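Putative hyaluronoglucosaminidase (Clostridium perfringens, PDB 6PWI) is a putative glycoside hydrolase family 84 enzyme that probably hydrolyses terminal N-acetylhexosamine residues from glycans, the deposited chain covering its catalytic barrel and flanking domains. Local coordinates at residues Lys224-Tyr229 with Leu275-Ala280; Glu587-Ser592 with His612-Ile617. All coordinates share one frame; numbering follows the deposited sequence.

Interaction 1 (Lys224-Tyr229 with Leu275-Ala280); sequences KWREPY and LEKIIA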
loop_
_atom_site.group_PDB
_atom_site.type_symbol
_atom_site.label_atom_id
_atom_site.label_comp_id
_atom_site.label_asym_id
_atom_site.label_seq_id
_atom_site.Cartn_x
_atom_site.Cartn_y
_atom_site.Cartn_z
ATOM N N LYS A 224 -5.164 -5.807 -27.934
ATOM C CA LYS A 224 -5.995 -4.891 -28.694
ATOM C C LYS A 224 -5.592 -3.455 -28.366
ATOM O O LYS A 224 -6.436 -2.563 -28.350
ATOM C CB LYS A 224 -7.485 -5.112 -28.396
ATOM C CG LYS A 224 -8.083 -6.439 -28.852
ATOM C CD LYS A 224 -9.587 -6.348 -29.047
ATOM C CE LYS A 224 -10.267 -7.679 -29.290
ATOM N NZ LYS A 224 -10.525 -8.407 -28.023
ATOM N N TRP A 225 -4.294 -3.238 -28.122
ATOM C CA TRP A 225 -3.822 -1.922 -27.716
ATOM C C TRP A 225 -4.036 -0.886 -28.817
ATOM O O TRP A 225 -4.112 0.305 -28.525
ATOM C CB TRP A 225 -2.368 -1.951 -27.231
ATOM C CG TRP A 225 -1.348 -2.328 -28.261
ATOM C CD1 TRP A 225 -0.783 -3.559 -28.431
ATOM C CD2 TRP A 225 -0.736 -1.470 -29.244
ATOM N NE1 TRP A 225 0.130 -3.530 -29.452
ATOM C CE2 TRP A 225 0.178 -2.264 -29.975
ATOM C CE3 TRP A 225 -0.871 -0.118 -29.588
ATOM C CZ2 TRP A 225 0.948 -1.748 -31.019
ATOM C CZ3 TRP A 225 -0.107 0.391 -30.618
ATOM C CH2 TRP A 225 0.788 -0.414 -31.325
ATOM N N ARG A 226 -4.140 -1.351 -30.069
ATOM C CA ARG A 226 -4.298 -0.461 -31.209
ATOM C C ARG A 226 -5.685 0.176 -31.192
ATOM O O ARG A 226 -5.828 1.357 -31.506
ATOM C CB ARG A 226 -4.046 -1.209 -32.520
ATOM C CG ARG A 226 -2.573 -1.334 -32.869
ATOM C CD ARG A 226 -2.390 -2.413 -33.912
ATOM N NE ARG A 226 -0.975 -2.567 -34.213
ATOM C CZ ARG A 226 -0.243 -3.628 -33.889
ATOM N NH1 ARG A 226 -0.802 -4.652 -33.267
ATOM N NH2 ARG A 226 1.043 -3.666 -34.199
ATOM N N GLU A 227 -6.687 -0.617 -30.795
ATOM C CA GLU A 227 -8.082 -0.217 -30.867
ATOM C C GLU A 227 -8.428 0.712 -29.706
ATOM O O GLU A 227 -8.090 0.426 -28.560
ATOM C CB GLU A 227 -8.969 -1.462 -30.870
ATOM C CG GLU A 227 -8.581 -2.454 -31.957
ATOM C CD GLU A 227 -9.332 -3.776 -31.954
ATOM O OE1 GLU A 227 -10.335 -3.895 -31.208
ATOM O OE2 GLU A 227 -8.912 -4.687 -32.700
ATOM N N PRO A 228 -9.115 1.851 -29.951
ATOM C CA PRO A 228 -9.598 2.691 -28.856
ATOM C C PRO A 228 -10.475 1.898 -27.885
ATOM O O PRO A 228 -11.125 0.930 -28.271
ATOM C CB PRO A 228 -10.421 3.778 -29.569
ATOM C CG PRO A 228 -9.863 3.822 -30.978
ATOM C CD PRO A 228 -9.436 2.401 -31.280
ATOM N N TYR A 229 -10.463 2.306 -26.612
ATOM C CA TYR A 229 -11.369 1.777 -25.606
ATOM C C TYR A 229 -12.803 2.072 -26.044
ATOM O O TYR A 229 -13.077 3.166 -26.529
ATOM C CB TYR A 229 -11.121 2.464 -24.256
ATOM C CG TYR A 229 -10.100 1.823 -23.346
ATOM C CD1 TYR A 229 -10.412 0.688 -22.610
ATOM C CD2 TYR A 229 -8.834 2.367 -23.190
ATOM C CE1 TYR A 229 -9.489 0.094 -21.761
ATOM C CE2 TYR A 229 -7.898 1.784 -22.349
ATOM C CZ TYR A 229 -8.224 0.642 -21.631
ATOM O OH TYR A 229 -7.308 0.049 -20.808
ATOM N N LEU A 275 3.398 3.716 -34.687
ATOM C CA LEU A 275 3.647 4.800 -33.747
ATOM C C LEU A 275 2.451 5.748 -33.708
ATOM O O LEU A 275 2.189 6.371 -32.680
ATOM C CB LEU A 275 4.938 5.539 -34.111
ATOM C CG LEU A 275 5.284 6.707 -33.187
ATOM C CD1 LEU A 275 5.541 6.222 -31.770
ATOM C CD2 LEU A 275 6.471 7.503 -33.709
ATOM N N GLU A 276 1.729 5.841 -34.833
ATOM C CA GLU A 276 0.551 6.689 -34.942
ATOM C C GLU A 276 -0.540 6.175 -34.005
ATOM O O GLU A 276 -1.243 6.962 -33.370
ATOM C CB GLU A 276 0.031 6.716 -36.381
ATOM C CG GLU A 276 0.717 7.743 -37.265
ATOM C CD GLU A 276 0.094 7.965 -38.639
ATOM O OE1 GLU A 276 -1.068 7.537 -38.852
ATOM O OE2 GLU A 276 0.772 8.571 -39.497
ATOM N N LYS A 277 -0.655 4.845 -33.931
ATOM C CA LYS A 277 -1.720 4.198 -33.182
ATOM C C LYS A 277 -1.446 4.288 -31.683
ATOM O O LYS A 277 -2.347 4.637 -30.922
ATOM C CB LYS A 277 -1.927 2.754 -33.647
ATOM C CG LYS A 277 -1.910 2.587 -35.156
ATOM C CD LYS A 277 -3.022 1.738 -35.702
ATOM C CE LYS A 277 -3.017 1.748 -37.215
ATOM N NZ LYS A 277 -3.503 0.458 -37.753
ATOM N N ILE A 278 -0.203 3.999 -31.271
ATOM C CA ILE A 278 0.130 4.054 -29.856
ATOM C C ILE A 278 -0.125 5.470 -29.336
ATOM O O ILE A 278 -0.735 5.648 -28.283
ATOM C CB ILE A 278 1.549 3.522 -29.547
ATOM C CG1 ILE A 278 1.688 3.123 -28.074
ATOM C CG2 ILE A 278 2.628 4.513 -29.963
ATOM C CD1 ILE A 278 2.872 2.227 -27.770
ATOM N N ILE A 279 0.301 6.473 -30.111
ATOM C CA ILE A 279 0.131 7.861 -29.717
ATOM C C ILE A 279 -1.361 8.195 -29.692
ATOM O O ILE A 279 -1.812 8.927 -28.815
ATOM C CB ILE A 279 0.971 8.799 -30.614
ATOM C CG1 ILE A 279 2.444 8.782 -30.190
ATOM C CG2 ILE A 279 0.410 10.219 -30.629
ATOM C CD1 ILE A 279 3.386 9.390 -31.198
ATOM N N ALA A 280 -2.129 7.631 -30.630
ATOM C CA ALA A 280 -3.564 7.862 -30.641
ATOM C C ALA A 280 -4.158 7.328 -29.339
ATOM O O ALA A 280 -4.922 8.020 -28.666
ATOM C CB ALA A 280 -4.200 7.230 -31.858
HETATM O O HOH W 1 -4.853 3.792 -31.539
#
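The CA atoms of Arg226 and Lys277, 5.7 Å apart, are the nearest between 224-229 and 275-280, and one water spans the backbones there, donating to Arg226 O at 2.6 Å and to Lys277 O at 2.7 Å. Beside this bridge the indole of Trp225 reaches the helix with its six-membered ring: CZ3 lies 3.7 Å from Ile278 CB, and Ile278 N stands at the ring edge, near its plane. With chi1 at 64°, Trp225 CG sits between the backbone N and the carbonyl carbon, which brings the six-membered end of the indole to Ile278; Met263 and Ile255 of strand 250-255 also touch the ring. Arg226 CG rests over one indole face, offset toward the rim, while the guanidinium turns a face to Trp225 CZ2. Its ends are held by Asp261 O at NH1 and by a salt bridge from NH2 to Asp274. Lys277 meets Arg226 only through aliphatic carbon, CD to CG at 4.2 Å. Trp225 lies about 9 Å from Asp299, the predicted proton donor, side chain to side chain. Between the two segments direct contact is thus mainly apolar and polar coupling water-mediated, although the next helix residue, Lys281, binds Trp225 O and Glu227 O through NZ; Asp274 probably balances the charge of Arg226.

Interaction 2 (Glu587-Ser592 with His612-Ile617); sequences EEYTAS and HLIPFI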
loop_
_atom_site.group_PDB
_atom_site.type_symbol
_atom_site.label_atom_id
_atom_site.label_comp_id
_atom_site.label_asym_id
_atom_site.label_seq_id
_atom_site.Cartn_x
_atom_site.Cartn_y
_atom_site.Cartn_z
ATOM N N GLU A 587 -13.935 -32.238 14.790
ATOM C CA GLU A 587 -15.032 -31.759 13.962
ATOM C C GLU A 587 -14.778 -30.310 13.565
ATOM O O GLU A 587 -15.066 -29.920 12.437
ATOM C CB GLU A 587 -16.387 -31.904 14.662
ATOM C CG GLU A 587 -16.857 -33.345 14.798
ATOM C CD GLU A 587 -18.022 -33.597 15.752
ATOM O OE1 GLU A 587 -18.401 -32.665 16.507
ATOM O OE2 GLU A 587 -18.553 -34.732 15.741
ATOM N N GLU A 588 -14.215 -29.533 14.499
ATOM C CA GLU A 588 -13.932 -28.127 14.259
ATOM C C GLU A 588 -12.791 -27.975 13.256
ATOM O O GLU A 588 -12.855 -27.117 12.381
ATOM C CB GLU A 588 -13.672 -27.379 15.565
ATOM C CG GLU A 588 -14.869 -27.352 16.494
ATOM C CD GLU A 588 -16.066 -26.514 16.065
ATOM O OE1 GLU A 588 -16.135 -26.102 14.876
ATOM O OE2 GLU A 588 -16.937 -26.269 16.931
ATOM N N TYR A 589 -11.758 -28.820 13.370
ATOM C CA TYR A 589 -10.677 -28.755 12.404
ATOM C C TYR A 589 -11.224 -29.027 11.006
ATOM O O TYR A 589 -10.882 -28.307 10.066
ATOM C CB TYR A 589 -9.485 -29.653 12.750
ATOM C CG TYR A 589 -8.386 -29.592 11.716
ATOM C CD1 TYR A 589 -7.674 -28.420 11.512
ATOM C CD2 TYR A 589 -8.091 -30.675 10.901
ATOM C CE1 TYR A 589 -6.682 -28.330 10.549
ATOM C CE2 TYR A 589 -7.102 -30.603 9.929
ATOM C CZ TYR A 589 -6.394 -29.424 9.754
ATOM O OH TYR A 589 -5.404 -29.322 8.818
ATOM N N THR A 590 -12.075 -30.057 10.873
ATOM C CA THR A 590 -12.652 -30.372 9.572
ATOM C C THR A 590 -13.448 -29.174 9.056
ATOM O O THR A 590 -13.299 -28.794 7.899
ATOM C CB THR A 590 -13.423 -31.699 9.576
ATOM O OG1 THR A 590 -12.398 -32.689 9.567
ATOM C CG2 THR A 590 -14.282 -31.897 8.345
ATOM N N ALA A 591 -14.266 -28.588 9.941
ATOM C CA ALA A 591 -15.073 -27.410 9.660
ATOM C C ALA A 591 -14.209 -26.269 9.111
ATOM O O ALA A 591 -14.609 -25.577 8.174
ATOM C CB ALA A 591 -15.818 -26.995 10.910
ATOM N N SER A 592 -13.018 -26.090 9.691
ATOM C CA SER A 592 -12.146 -24.991 9.319
ATOM C C SER A 592 -11.736 -25.104 7.852
ATOM O O SER A 592 -11.276 -24.123 7.272
ATOM C CB SER A 592 -10.943 -24.928 10.221
ATOM O OG SER A 592 -9.955 -25.860 9.800
ATOM N N HIS A 612 1.559 -21.632 12.683
ATOM C CA HIS A 612 1.626 -22.147 14.042
ATOM C C HIS A 612 0.286 -22.700 14.521
ATOM O O HIS A 612 0.288 -23.661 15.287
ATOM C CB HIS A 612 2.233 -21.121 15.011
ATOM C CG HIS A 612 3.654 -20.800 14.695
ATOM N ND1 HIS A 612 4.663 -21.739 14.794
ATOM C CD2 HIS A 612 4.239 -19.660 14.257
ATOM C CE1 HIS A 612 5.809 -21.194 14.433
ATOM N NE2 HIS A 612 5.576 -19.913 14.107
ATOM N N LEU A 613 -0.839 -22.111 14.079
ATOM C CA LEU A 613 -2.135 -22.464 14.645
ATOM C C LEU A 613 -2.495 -23.904 14.282
ATOM O O LEU A 613 -2.872 -24.692 15.155
ATOM C CB LEU A 613 -3.233 -21.494 14.193
ATOM C CG LEU A 613 -3.094 -20.026 14.608
ATOM C CD1 LEU A 613 -4.442 -19.319 14.539
ATOM C CD2 LEU A 613 -2.485 -19.868 15.994
ATOM N N ILE A 614 -2.380 -24.241 12.991
ATOM C CA ILE A 614 -2.743 -25.571 12.525
ATOM C C ILE A 614 -1.751 -26.608 13.069
ATOM O O ILE A 614 -2.173 -27.650 13.584
ATOM C CB ILE A 614 -2.935 -25.600 10.993
ATOM C CG1 ILE A 614 -4.199 -24.836 10.593
ATOM C CG2 ILE A 614 -2.963 -27.021 10.460
ATOM C CD1 ILE A 614 -4.294 -24.520 9.121
ATOM N N PRO A 615 -0.416 -26.379 12.986
ATOM C CA PRO A 615 0.558 -27.309 13.566
ATOM C C PRO A 615 0.284 -27.654 15.028
ATOM O O PRO A 615 0.475 -28.796 15.435
ATOM C CB PRO A 615 1.895 -26.577 13.373
ATOM C CG PRO A 615 1.666 -25.763 12.113
ATOM C CD PRO A 615 0.240 -25.282 12.253
ATOM N N PHE A 616 -0.189 -26.667 15.799
ATOM C CA PHE A 616 -0.506 -26.863 17.205
ATOM C C PHE A 616 -1.689 -27.820 17.351
ATOM O O PHE A 616 -1.653 -28.729 18.181
ATOM C CB PHE A 616 -0.772 -25.515 17.875
ATOM C CG PHE A 616 -1.078 -25.578 19.351
ATOM C CD1 PHE A 616 -0.338 -26.387 20.203
ATOM C CD2 PHE A 616 -2.094 -24.803 19.899
ATOM C CE1 PHE A 616 -0.619 -26.429 21.561
ATOM C CE2 PHE A 616 -2.364 -24.836 21.261
ATOM C CZ PHE A 616 -1.629 -25.653 22.091
ATOM N N ILE A 617 -2.738 -27.600 16.545
ATOM C CA ILE A 617 -3.920 -28.444 16.543
ATOM C C ILE A 617 -3.497 -29.883 16.246
ATOM O O ILE A 617 -4.014 -30.823 16.850
ATOM C CB ILE A 617 -4.948 -27.929 15.516
ATOM C CG1 ILE A 617 -5.612 -26.632 15.975
ATOM C CG2 ILE A 617 -5.984 -28.990 15.178
ATOM C CD1 ILE A 617 -6.588 -26.061 14.967
#
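Tyr589 lays the CD1-CE1 side of its ring and its hydroxyl across two isoleucines one helical turn apart, Ile614 and Ile617. The outer end meets Ile614: CG2 of that residue is 3.7 Å from Tyr589 OH and 3.9 Å from Tyr589 CE1, the two side chains crossing at about a right angle. Nearer the ring base, Tyr589 CD1 is 4.1 Å from Ile617 CG2. Both methyls approach the ring obliquely. Tyr589 extends toward the second helix with its CG anti to the backbone N (chi1 179°); the nearest CA atoms, those of Tyr589 and Ile617, are 7.9 Å apart, and side chains make the contact. The two isoleucines share a conformation that places CG2 anti to the backbone N, which, with their i, i+3 spacing, helps present the same branch of each to the ring. Ser592 OG donates to Tyr589 O, three residues earlier, at 2.6 Å, with a C=O...donor angle of 136°. His612, the N-cap, immediately precedes helix 613-623, whose Phe616 turns to helices 496-507 and 513-536, while Ile617 also touches Thr560 of helix 540-572. One tyrosine against an i, i+3 isoleucine pair, within a group of surrounding helices, is in keeping with the helical bundle that follows the catalytic barrel in family 84 enzymes.

In the fold
The two contacts belong to different parts of the chain, their centres 53 Å apart and their nearest atoms about 37 Å apart, and they share no secondary-structure element. Interaction 1 is partly buried and lies in the (beta/alpha)8 barrel, joining the loop after strand 210-213 to the helix after strand 250-255, near the predicted active site. Interaction 2 is buried, sits away from the annotated sites, and joins helices 575-591 and 613-623, linked along the chain by a connection containing the two-stranded hairpin 597-604. Interaction 1 buries more, 192 against 146 Å², and the chemistry differs: water and charged side chains accompany the aromatic-aliphatic contact in the barrel, whereas side-chain packing alone links the two helical segments.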